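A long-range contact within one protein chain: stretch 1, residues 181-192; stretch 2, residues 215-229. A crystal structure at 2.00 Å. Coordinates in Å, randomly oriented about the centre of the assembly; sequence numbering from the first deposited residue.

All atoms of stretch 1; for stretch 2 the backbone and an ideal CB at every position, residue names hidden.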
# COMPACT_ATOMS: atom_id res chain seq x y z
N VAL A 181 22.97 -14.92 9.76
CA VAL A 181 21.94 -15.19 10.74
C VAL A 181 20.57 -14.98 10.10
O VAL A 181 20.48 -14.66 8.91
CB VAL A 181 22.08 -14.32 12.02
CG1 VAL A 181 23.38 -14.68 12.74
CG2 VAL A 181 22.08 -12.84 11.66
N VAL A 182 19.52 -15.18 10.88
CA VAL A 182 18.15 -15.02 10.39
C VAL A 182 17.65 -13.63 10.74
O VAL A 182 17.84 -13.15 11.86
CB VAL A 182 17.21 -16.07 11.01
CG1 VAL A 182 15.76 -15.79 10.63
CG2 VAL A 182 17.61 -17.47 10.54
N GLY A 183 16.99 -12.97 9.79
CA GLY A 183 16.46 -11.65 10.06
C GLY A 183 15.06 -11.58 9.51
O GLY A 183 14.83 -11.89 8.34
N PHE A 184 14.09 -11.19 10.33
CA PHE A 184 12.73 -11.11 9.83
C PHE A 184 12.11 -9.72 9.90
O PHE A 184 12.07 -9.10 10.97
CB PHE A 184 11.83 -12.12 10.55
CG PHE A 184 10.41 -12.15 10.03
CD1 PHE A 184 10.15 -12.38 8.68
CD2 PHE A 184 9.33 -11.95 10.90
CE1 PHE A 184 8.84 -12.41 8.19
CE2 PHE A 184 8.02 -11.98 10.42
CZ PHE A 184 7.76 -12.21 9.07
N LYS A 185 11.65 -9.22 8.76
CA LYS A 185 10.98 -7.93 8.70
C LYS A 185 9.50 -8.25 8.50
O LYS A 185 9.08 -8.59 7.40
CB LYS A 185 11.45 -7.07 7.52
CG LYS A 185 10.74 -5.70 7.48
CD LYS A 185 10.80 -5.03 6.10
CE LYS A 185 9.86 -5.71 5.12
NZ LYS A 185 8.43 -5.56 5.55
N PRO A 186 8.70 -8.15 9.58
CA PRO A 186 7.27 -8.45 9.49
C PRO A 186 6.55 -7.41 8.65
O PRO A 186 7.15 -6.42 8.21
CB PRO A 186 6.81 -8.38 10.95
CG PRO A 186 8.05 -8.65 11.74
CD PRO A 186 9.09 -7.87 10.97
N SER A 187 5.26 -7.63 8.44
CA SER A 187 4.45 -6.68 7.69
C SER A 187 4.55 -5.36 8.43
O SER A 187 4.68 -5.34 9.66
CB SER A 187 2.98 -7.12 7.66
OG SER A 187 2.82 -8.34 6.95
N TYR A 188 4.50 -4.26 7.69
CA TYR A 188 4.58 -2.94 8.29
C TYR A 188 3.62 -2.80 9.47
O TYR A 188 2.47 -3.25 9.39
CB TYR A 188 4.26 -1.87 7.25
CG TYR A 188 4.25 -0.46 7.79
CD1 TYR A 188 5.44 0.26 7.96
CD2 TYR A 188 3.05 0.17 8.15
CE1 TYR A 188 5.43 1.56 8.45
CE2 TYR A 188 3.04 1.47 8.65
CZ TYR A 188 4.23 2.15 8.80
OH TYR A 188 4.21 3.44 9.30
N GLY A 189 4.10 -2.20 10.56
CA GLY A 189 3.26 -1.97 11.72
C GLY A 189 2.90 -3.11 12.64
O GLY A 189 2.36 -2.87 13.72
N ARG A 190 3.18 -4.35 12.25
CA ARG A 190 2.83 -5.48 13.11
C ARG A 190 3.53 -5.35 14.47
O ARG A 190 2.93 -5.63 15.51
CB ARG A 190 3.20 -6.80 12.44
CG ARG A 190 2.67 -8.01 13.20
CD ARG A 190 2.99 -9.29 12.46
NE ARG A 190 2.24 -9.43 11.22
CZ ARG A 190 0.94 -9.71 11.15
NH1 ARG A 190 0.23 -9.89 12.26
NH2 ARG A 190 0.35 -9.83 9.97
N VAL A 191 4.79 -4.94 14.47
CA VAL A 191 5.54 -4.75 15.71
C VAL A 191 5.62 -3.24 15.93
O VAL A 191 6.08 -2.50 15.06
CB VAL A 191 6.96 -5.35 15.62
CG1 VAL A 191 7.73 -5.06 16.91
CG2 VAL A 191 6.88 -6.85 15.39
N SER A 192 5.16 -2.79 17.09
CA SER A 192 5.15 -1.37 17.39
C SER A 192 6.51 -0.70 17.43
O SER A 192 7.47 -1.22 17.99
CB SER A 192 4.44 -1.11 18.73
OG SER A 192 4.53 0.26 19.06
N UNK A 215 12.94 -19.40 15.91
CA UNK A 215 13.15 -18.33 16.88
C UNK A 215 12.53 -17.04 16.35
O UNK A 215 11.93 -16.27 17.10
CB UNK A 215 14.64 -18.14 17.17
N UNK A 216 12.70 -16.80 15.05
CA UNK A 216 12.16 -15.59 14.42
C UNK A 216 10.64 -15.52 14.59
O UNK A 216 10.09 -14.46 14.90
CB UNK A 216 12.53 -15.55 12.93
N UNK A 217 9.97 -16.64 14.35
CA UNK A 217 8.52 -16.73 14.50
C UNK A 217 8.13 -16.54 15.98
O UNK A 217 7.22 -15.77 16.30
CB UNK A 217 8.01 -18.07 13.98
N UNK A 218 8.82 -17.25 16.85
CA UNK A 218 8.57 -17.21 18.29
C UNK A 218 8.65 -15.78 18.82
O UNK A 218 7.75 -15.30 19.51
CB UNK A 218 9.57 -18.10 19.03
N UNK A 219 9.75 -15.11 18.50
CA UNK A 219 9.98 -13.75 18.95
C UNK A 219 9.02 -12.74 18.31
O UNK A 219 8.60 -11.78 18.96
CB UNK A 219 11.43 -13.35 18.65
N UNK A 220 8.68 -12.95 17.04
CA UNK A 220 7.77 -12.03 16.35
C UNK A 220 6.38 -12.07 17.00
O UNK A 220 5.73 -11.04 17.11
CB UNK A 220 7.67 -12.38 14.86
N UNK A 221 5.94 -13.24 17.44
CA UNK A 221 4.63 -13.34 18.09
C UNK A 221 4.65 -12.51 19.37
O UNK A 221 3.71 -11.78 19.67
CB UNK A 221 4.27 -14.80 18.39
N UNK A 222 5.74 -12.63 20.12
CA UNK A 222 5.89 -11.88 21.37
C UNK A 222 5.98 -10.39 21.10
O UNK A 222 5.36 -9.59 21.79
CB UNK A 222 7.13 -12.35 22.13
N UNK A 223 6.75 -10.01 20.08
CA UNK A 223 6.91 -8.60 19.73
C UNK A 223 5.63 -7.98 19.21
O UNK A 223 5.35 -6.81 19.47
CB UNK A 223 8.01 -8.44 18.68
N UNK A 224 4.84 -8.76 18.49
CA UNK A 224 3.59 -8.29 17.92
C UNK A 224 2.45 -8.41 18.94
O UNK A 224 1.43 -7.75 18.81
CB UNK A 224 3.26 -9.08 16.65
N UNK A 225 2.65 -9.25 19.94
CA UNK A 225 1.63 -9.44 20.95
C UNK A 225 0.45 -10.25 20.43
O UNK A 225 -0.67 -10.08 20.90
CB UNK A 225 1.15 -8.08 21.46
N UNK A 226 0.70 -11.12 19.46
CA UNK A 226 -0.37 -11.93 18.90
C UNK A 226 0.22 -13.22 18.34
O UNK A 226 1.39 -13.26 17.97
CB UNK A 226 -1.13 -11.16 17.82
N UNK A 227 -0.59 -14.27 18.28
CA UNK A 227 -0.11 -15.53 17.74
C UNK A 227 -0.17 -15.47 16.22
O UNK A 227 -1.03 -14.81 15.64
CB UNK A 227 -0.93 -16.71 18.28
N UNK A 228 0.78 -16.15 15.59
CA UNK A 228 0.88 -16.19 14.14
C UNK A 228 0.85 -17.66 13.71
O UNK A 228 1.84 -18.36 13.81
CB UNK A 228 2.15 -15.49 13.65
N UNK A 229 -0.31 -18.14 13.25
CA UNK A 229 -0.46 -19.53 12.81
C UNK A 229 0.57 -19.96 11.77
O UNK A 229 0.89 -19.20 10.85
CB UNK A 229 -1.86 -19.74 12.24

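The helix 215-224 crosses strand 182-185 at -37°, with the axes 9.0 Å apart at closest approach, and the chain then turns back past Arg190. Position 215 points sideways, with nothing of stretch 1 near its CB, so the contact hardly restricts it; it is Asp215, hydrogen-bonded elsewhere in the structure.

At position 216 CA-to-CB points toward the strand, and the ideal CB already lies 4.0 Å from Val182 CG1 and 4.2 Å from Phe184 CB. A small apolar side chain suits this spot. The residue is Ala216, whose methyl group packs against both side chains.

Positions 217, 218 and 219 find nothing of stretch 1 within reach of their CB atoms, and many helix-compatible residues would serve. They are His217, which points away, Phe218 and Leu219.

Position 220, one turn after 216, again points toward stretch 1. Its CB is 4.3 Å from Phe184 CD2 and 4.9 Å from Pro186 CG, leaving space for a modest side chain such as valine, threonine or alanine. Thr220 uses both branches: OG1 lies 3.4 Å from Phe184 CD2 at the edge of the ring, and CG2 lies 3.9 Å from Pro186 CG. The hydroxyl is satisfied within the helix, where Thr220 OG1 donates to Ala216 O at 2.6 Å.

Position 221 points away and 222 is out of reach, so stretch 1 sets no demand; they are Glu221 and Ile222. Position 223 points sideways with its CB 3.8 Å from Val191 CG1, an invitation to an aliphatic residue. Leu223 packs its CB 3.8 Å from Val191 CG2, while a water links Leu223 O to Ser192 N, 2.8 Å from each.

At position 224 the backbones come close, the CA lying 4.6 Å from Val191 CA, and the CB is 3.6 Å from Arg190 O. A small residue fits: Ala224 sets its CB 3.7 Å from Arg190 CG.

Position 225 leaves helical geometry with phi 73°, which favours glycine, and Gly225 is found.

Position 226 points toward stretch 1, where the Arg190 guanidinium offers positive charge; an acidic or polar acceptor of sufficient reach would suit. Glu226 forms a salt bridge, Glu226 OE2 lying 3.1 Å from Arg190 NH1 near the guanidinium plane, although the hydrogen bond is weak at 127°.

Position 227 is out of reach of stretch 1, which sets no demand there; it is Ser227. Position 228 points toward stretch 1, and a longer apolar chain could reach the aliphatic part of Arg190. Ile228 does so, with CD1 4.4 Å from Arg190 CD. Position 229, out of reach, is Pro229.

Stretch 2 (215-229) DAHFLTEILAGESIP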
# COMPACT_ATOMS: atom_id res chain seq x y z
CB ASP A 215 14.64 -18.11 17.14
CG ASP A 215 15.20 -19.01 18.23
OD1 ASP A 215 14.50 -19.95 18.67
OD2 ASP A 215 16.35 -18.78 18.64
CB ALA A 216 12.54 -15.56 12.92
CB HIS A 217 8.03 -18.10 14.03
CG HIS A 217 6.66 -18.44 14.50
ND1 HIS A 217 5.52 -17.84 14.00
CD2 HIS A 217 6.23 -19.31 15.45
CE1 HIS A 217 4.46 -18.33 14.62
NE2 HIS A 217 4.86 -19.22 15.51
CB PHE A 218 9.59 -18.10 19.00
CG PHE A 218 9.47 -18.11 20.50
CD1 PHE A 218 8.27 -18.46 21.12
CD2 PHE A 218 10.56 -17.80 21.30
CE1 PHE A 218 8.16 -18.51 22.51
CE2 PHE A 218 10.46 -17.85 22.70
CZ PHE A 218 9.26 -18.21 23.30
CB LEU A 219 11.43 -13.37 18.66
CG LEU A 219 12.14 -12.38 19.57
CD1 LEU A 219 11.95 -12.75 21.04
CD2 LEU A 219 13.61 -12.39 19.19
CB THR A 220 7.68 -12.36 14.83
OG1 THR A 220 8.97 -12.19 14.23
CG2 THR A 220 6.69 -11.44 14.14
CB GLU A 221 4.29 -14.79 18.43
CG GLU A 221 4.02 -15.68 17.23
CD GLU A 221 3.49 -17.04 17.65
OE1 GLU A 221 4.11 -17.66 18.55
OE2 GLU A 221 2.48 -17.50 17.08
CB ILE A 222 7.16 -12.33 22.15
CG1 ILE A 222 7.06 -13.82 22.49
CG2 ILE A 222 7.32 -11.49 23.40
CD1 ILE A 222 5.86 -14.28 23.36
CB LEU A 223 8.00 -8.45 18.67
CG LEU A 223 9.43 -8.66 19.17
CD1 LEU A 223 10.38 -8.81 17.98
CD2 LEU A 223 9.84 -7.48 20.04
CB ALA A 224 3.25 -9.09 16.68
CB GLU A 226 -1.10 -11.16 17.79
CG GLU A 226 -0.23 -10.83 16.59
CD GLU A 226 -0.90 -9.90 15.59
OE1 GLU A 226 -2.06 -10.16 15.20
OE2 GLU A 226 -0.26 -8.90 15.18
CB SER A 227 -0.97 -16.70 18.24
OG SER A 227 -2.27 -16.63 17.71
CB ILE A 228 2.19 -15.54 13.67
CG1 ILE A 228 2.21 -14.07 14.11
CG2 ILE A 228 2.34 -15.67 12.16
CD1 ILE A 228 3.57 -13.32 14.03
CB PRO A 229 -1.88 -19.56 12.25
CG PRO A 229 -2.60 -18.54 13.09
CD PRO A 229 -1.59 -17.41 13.12
O HOH W 1 4.11 -4.36 19.16
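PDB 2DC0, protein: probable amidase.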